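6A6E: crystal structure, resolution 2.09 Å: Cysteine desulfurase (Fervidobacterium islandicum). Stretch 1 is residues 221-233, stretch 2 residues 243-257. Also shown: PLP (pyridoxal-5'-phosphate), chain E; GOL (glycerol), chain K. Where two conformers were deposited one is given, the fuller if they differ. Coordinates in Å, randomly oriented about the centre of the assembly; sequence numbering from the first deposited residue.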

# COMPACT_ATOMS: atom_id res chain seq x y z
N ASP A 221 12.61 6.91 -20.25
CA ASP A 221 13.73 7.70 -19.79
C ASP A 221 13.15 9.06 -19.47
O ASP A 221 12.83 9.84 -20.38
CB ASP A 221 14.78 7.77 -20.87
CG ASP A 221 15.93 8.70 -20.51
OD1 ASP A 221 15.78 9.65 -19.68
OD2 ASP A 221 17.03 8.45 -21.05
N VAL A 222 12.99 9.34 -18.17
CA VAL A 222 12.21 10.51 -17.74
C VAL A 222 12.87 11.83 -18.14
O VAL A 222 12.20 12.88 -18.23
CB VAL A 222 11.90 10.47 -16.20
CG1 VAL A 222 10.96 9.29 -15.90
CG2 VAL A 222 13.17 10.37 -15.36
N LYS A 223 14.18 11.81 -18.31
CA LYS A 223 14.94 13.01 -18.71
C LYS A 223 14.76 13.35 -20.17
O LYS A 223 14.60 14.52 -20.51
CB LYS A 223 16.43 12.84 -18.42
CG LYS A 223 16.77 12.59 -16.96
CD LYS A 223 16.81 13.85 -16.09
CE LYS A 223 15.43 14.49 -15.89
NZ LYS A 223 15.34 15.64 -14.92
N LYS A 224 14.77 12.34 -21.03
CA LYS A 224 14.39 12.53 -22.43
C LYS A 224 12.97 12.99 -22.62
O LYS A 224 12.69 13.88 -23.43
CB LYS A 224 14.55 11.24 -23.19
CG LYS A 224 15.98 10.95 -23.47
CD LYS A 224 16.16 9.67 -24.27
CE LYS A 224 17.65 9.53 -24.51
NZ LYS A 224 17.86 8.23 -25.20
N LEU A 225 12.04 12.37 -21.90
CA LEU A 225 10.63 12.77 -22.04
C LEU A 225 10.42 14.15 -21.44
O LEU A 225 9.52 14.89 -21.88
CB LEU A 225 9.67 11.76 -21.38
CG LEU A 225 9.71 10.36 -21.92
CD1 LEU A 225 8.81 9.47 -21.07
CD2 LEU A 225 9.30 10.37 -23.39
N ASP A 226 11.24 14.50 -20.43
CA ASP A 226 11.13 15.77 -19.71
C ASP A 226 9.79 16.00 -18.97
O ASP A 226 9.34 17.14 -18.73
CB ASP A 226 11.42 16.95 -20.64
CG ASP A 226 11.75 18.24 -19.86
OD1 ASP A 226 12.34 18.15 -18.76
OD2 ASP A 226 11.39 19.34 -20.29
N VAL A 227 9.15 14.89 -18.61
CA VAL A 227 7.97 14.95 -17.78
C VAL A 227 8.32 15.49 -16.42
O VAL A 227 9.42 15.31 -15.92
CB VAL A 227 7.29 13.56 -17.59
CG1 VAL A 227 6.79 13.01 -18.90
CG2 VAL A 227 8.18 12.54 -16.95
N ASP A 228 7.35 16.14 -15.79
CA ASP A 228 7.50 16.57 -14.40
C ASP A 228 7.24 15.46 -13.38
O ASP A 228 7.93 15.41 -12.36
CB ASP A 228 6.58 17.73 -14.21
CG ASP A 228 7.00 18.95 -15.16
OD1 ASP A 228 8.21 19.23 -15.25
OD2 ASP A 228 6.16 19.50 -15.86
N PHE A 229 6.25 14.64 -13.63
CA PHE A 229 5.90 13.53 -12.78
C PHE A 229 5.51 12.38 -13.67
O PHE A 229 4.91 12.60 -14.75
CB PHE A 229 4.72 13.87 -11.83
CG PHE A 229 4.99 14.99 -10.89
CD1 PHE A 229 5.72 14.78 -9.75
CD2 PHE A 229 4.61 16.27 -11.23
CE1 PHE A 229 6.04 15.81 -8.92
CE2 PHE A 229 4.89 17.32 -10.38
CZ PHE A 229 5.61 17.10 -9.23
N LEU A 230 5.84 11.16 -13.21
CA LEU A 230 5.36 9.91 -13.79
C LEU A 230 4.95 8.91 -12.66
O LEU A 230 5.66 8.78 -11.67
CB LEU A 230 6.44 9.28 -14.65
CG LEU A 230 6.04 8.03 -15.46
CD1 LEU A 230 6.29 8.22 -16.94
CD2 LEU A 230 6.84 6.82 -15.01
N VAL A 231 3.88 8.16 -12.89
CA VAL A 231 3.43 7.15 -11.96
C VAL A 231 3.26 5.78 -12.65
O VAL A 231 2.85 5.73 -13.80
CB VAL A 231 2.12 7.57 -11.31
CG1 VAL A 231 2.32 8.82 -10.43
CG2 VAL A 231 1.00 7.82 -12.32
N PHE A 232 3.50 4.69 -11.92
CA PHE A 232 3.14 3.38 -12.41
C PHE A 232 2.93 2.40 -11.24
O PHE A 232 3.28 2.73 -10.09
CB PHE A 232 4.20 2.89 -13.46
CG PHE A 232 5.56 2.50 -12.89
CD1 PHE A 232 6.60 3.42 -12.80
CD2 PHE A 232 5.82 1.19 -12.52
CE1 PHE A 232 7.84 3.05 -12.29
CE2 PHE A 232 7.04 0.82 -12.03
CZ PHE A 232 8.08 1.76 -11.93
N SER A 233 2.45 1.19 -11.54
CA SER A 233 2.12 0.19 -10.55
C SER A 233 2.98 -1.05 -10.76
O SER A 233 3.14 -1.56 -11.91
CB SER A 233 0.65 -0.24 -10.67
OG SER A 233 -0.28 0.82 -10.45
N ILE A 243 2.38 -2.01 -4.26
CA ILE A 243 3.57 -1.19 -4.48
C ILE A 243 3.45 -0.43 -5.78
O ILE A 243 3.06 -0.96 -6.81
CB ILE A 243 4.86 -1.98 -4.36
CG1 ILE A 243 6.08 -1.04 -4.36
CG2 ILE A 243 5.00 -3.06 -5.42
CD1 ILE A 243 6.28 -0.26 -3.10
N GLY A 244 3.65 0.87 -5.70
CA GLY A 244 3.77 1.71 -6.90
C GLY A 244 4.97 2.65 -6.75
O GLY A 244 5.66 2.68 -5.69
N VAL A 245 5.15 3.46 -7.78
CA VAL A 245 6.21 4.42 -7.91
C VAL A 245 5.69 5.74 -8.34
O VAL A 245 4.82 5.85 -9.24
CB VAL A 245 7.28 3.95 -8.94
CG1 VAL A 245 8.32 5.06 -9.19
CG2 VAL A 245 7.95 2.73 -8.41
N LEU A 246 6.23 6.77 -7.71
CA LEU A 246 6.02 8.15 -8.20
C LEU A 246 7.38 8.75 -8.41
O LEU A 246 8.21 8.80 -7.46
CB LEU A 246 5.24 8.99 -7.21
CG LEU A 246 5.24 10.53 -7.39
CD1 LEU A 246 4.36 10.86 -8.51
CD2 LEU A 246 4.59 11.13 -6.18
N TYR A 247 7.59 9.21 -9.63
CA TYR A 247 8.81 9.93 -10.02
C TYR A 247 8.44 11.36 -10.07
O TYR A 247 7.40 11.67 -10.59
CB TYR A 247 9.36 9.56 -11.42
CG TYR A 247 10.29 10.64 -12.03
CD1 TYR A 247 11.62 10.82 -11.60
CD2 TYR A 247 9.80 11.53 -12.96
CE1 TYR A 247 12.40 11.84 -12.13
CE2 TYR A 247 10.59 12.55 -13.52
CZ TYR A 247 11.88 12.68 -13.09
OH TYR A 247 12.61 13.68 -13.64
N GLY A 248 9.27 12.25 -9.54
CA GLY A 248 9.15 13.66 -9.84
C GLY A 248 10.49 14.35 -9.92
O GLY A 248 11.45 13.99 -9.18
N LYS A 249 10.56 15.38 -10.76
CA LYS A 249 11.72 16.29 -10.79
C LYS A 249 12.06 16.81 -9.44
O LYS A 249 11.21 17.34 -8.75
CB LYS A 249 11.46 17.50 -11.70
CG LYS A 249 11.44 17.13 -13.16
CD LYS A 249 11.47 18.38 -14.05
CE LYS A 249 11.59 17.94 -15.51
NZ LYS A 249 11.02 19.00 -16.36
N LYS A 250 13.32 16.64 -9.06
CA LYS A 250 13.80 17.04 -7.73
C LYS A 250 13.40 18.47 -7.38
O LYS A 250 12.86 18.76 -6.31
CB LYS A 250 15.29 16.91 -7.74
CG LYS A 250 15.96 17.34 -6.46
CD LYS A 250 17.44 17.04 -6.53
CE LYS A 250 18.12 17.50 -5.24
NZ LYS A 250 18.68 18.85 -5.46
N ALA A 251 13.59 19.40 -8.32
CA ALA A 251 13.26 20.82 -8.06
C ALA A 251 11.81 21.02 -7.80
O ALA A 251 11.42 21.94 -7.08
CB ALA A 251 13.67 21.71 -9.28
N LEU A 252 10.94 20.19 -8.40
CA LEU A 252 9.52 20.35 -8.13
C LEU A 252 9.11 19.68 -6.81
O LEU A 252 8.30 20.23 -6.06
CB LEU A 252 8.65 19.80 -9.25
CG LEU A 252 8.92 20.37 -10.63
CD1 LEU A 252 8.17 19.58 -11.66
CD2 LEU A 252 8.52 21.85 -10.73
N LEU A 253 9.61 18.48 -6.56
CA LEU A 253 9.32 17.76 -5.32
C LEU A 253 9.74 18.60 -4.12
O LEU A 253 9.07 18.57 -3.09
CB LEU A 253 10.11 16.46 -5.26
CG LEU A 253 9.63 15.30 -6.14
CD1 LEU A 253 10.62 14.17 -6.06
CD2 LEU A 253 8.23 14.84 -5.79
N GLU A 254 10.84 19.34 -4.22
CA GLU A 254 11.30 20.16 -3.11
C GLU A 254 10.33 21.25 -2.70
O GLU A 254 10.45 21.72 -1.58
CB GLU A 254 12.66 20.80 -3.38
CG GLU A 254 13.82 19.84 -3.21
CD GLU A 254 15.10 20.30 -3.92
OE1 GLU A 254 15.08 21.28 -4.72
OE2 GLU A 254 16.14 19.66 -3.72
N GLN A 255 9.42 21.65 -3.56
CA GLN A 255 8.46 22.70 -3.27
C GLN A 255 7.04 22.17 -2.92
O GLN A 255 6.10 22.95 -2.66
CB GLN A 255 8.41 23.68 -4.48
CG GLN A 255 9.77 24.33 -4.80
CD GLN A 255 10.36 25.07 -3.61
OE1 GLN A 255 11.44 24.76 -3.14
NE2 GLN A 255 9.61 26.02 -3.09
N LEU A 256 6.88 20.84 -2.89
CA LEU A 256 5.53 20.29 -2.79
C LEU A 256 5.23 20.01 -1.36
O LEU A 256 6.09 19.42 -0.69
CB LEU A 256 5.43 18.95 -3.52
CG LEU A 256 5.01 18.76 -4.94
CD1 LEU A 256 4.77 17.24 -5.13
CD2 LEU A 256 3.77 19.57 -5.30
N GLU A 257 4.05 20.43 -0.88
CA GLU A 257 3.51 19.95 0.40
C GLU A 257 3.31 18.38 0.39
O GLU A 257 2.79 17.82 -0.58
CB GLU A 257 2.17 20.63 0.72
CG GLU A 257 1.44 20.17 2.01
CD GLU A 257 2.07 20.65 3.31
OE1 GLU A 257 2.97 21.50 3.28
OE2 GLU A 257 1.71 20.15 4.39
N1 PLP E . -4.05 3.92 -15.55
C2 PLP E . -3.91 3.02 -16.49
C2A PLP E . -3.77 3.44 -17.91
C3 PLP E . -3.93 1.61 -16.08
O3 PLP E . -3.81 0.70 -17.03
C4 PLP E . -4.03 1.25 -14.67
C4A PLP E . -3.96 -0.12 -14.19
C5 PLP E . -4.22 2.34 -13.71
C6 PLP E . -4.22 3.60 -14.23
C5A PLP E . -4.44 2.08 -12.21
O4P PLP E . -3.54 1.23 -11.52
P PLP E . -3.75 0.64 -10.02
O1P PLP E . -3.75 1.76 -9.06
O2P PLP E . -5.02 -0.14 -10.17
O3P PLP E . -2.51 -0.20 -9.91
C1 GOL K . 8.53 22.28 -16.78
O1 GOL K . 9.40 21.41 -16.04
C2 GOL K . 7.60 23.14 -15.91
O2 GOL K . 6.60 23.70 -16.75
C3 GOL K . 6.88 22.34 -14.82
O3 GOL K . 6.72 23.08 -13.60
O HOH W 1 11.85 14.58 -16.04

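This contact is an antiparallel strand pair, 229-233 against 244-248, with an apolar cluster on each face and a lysine clamped between two aspartates at one end. The ladder is regular: Leu 230 pairs with Tyr 247 (Leu 230 N to Tyr 247 O 3.1 Å, and Tyr 247 N to Leu 230 O 2.8 Å), and Phe 232 with Val 245 (Phe 232 N to Val 245 O 3.2 Å, and Val 245 N to Phe 232 O 3.1 Å). Lys 249 N extends it by donating to Asp 228 O at 3.1 Å.

Glycine fills two of the three non-hydrogen-bonded positions, and opposite Phe 229 the coordinates show what that permits. The ring lies across Gly 248, CD1 3.6 Å from its CA, and a CB there would sit 2.7 Å from Phe 229 CE1, a clash. From this position the ring reaches Leu 253, CE1 to CD2 3.9 Å at its edge, and the helix that follows the strand packs back on it, Phe 229 CZ lying 4.1 Å from Leu 252 CB. On the same face Val 231 CG1 meets Leu 246 CD1 at 3.5 Å.

The other face carries Leu 230, Phe 232, Val 245 and Tyr 247. Val 245 CB lies over the Phe 232 ring, 3.5 Å from CE1, and Val 222 CG2 covers a face of the Tyr 247 ring, 3.5 Å from CZ, tying the preceding helix to the sheet. Tyr 247 OH is not left dry: it donates to a water at 2.7 Å, which in turn donates to Val 222 O and Val 227 O.

At the end, an extended Lys 249 side chain carries NZ to Asp 226 OD1 (2.9 Å) and Asp 228 OD1 (3.0 Å), two salt bridges sharing one ammonium. The positive phi of Asp 226 marks where the chain leaves the helix.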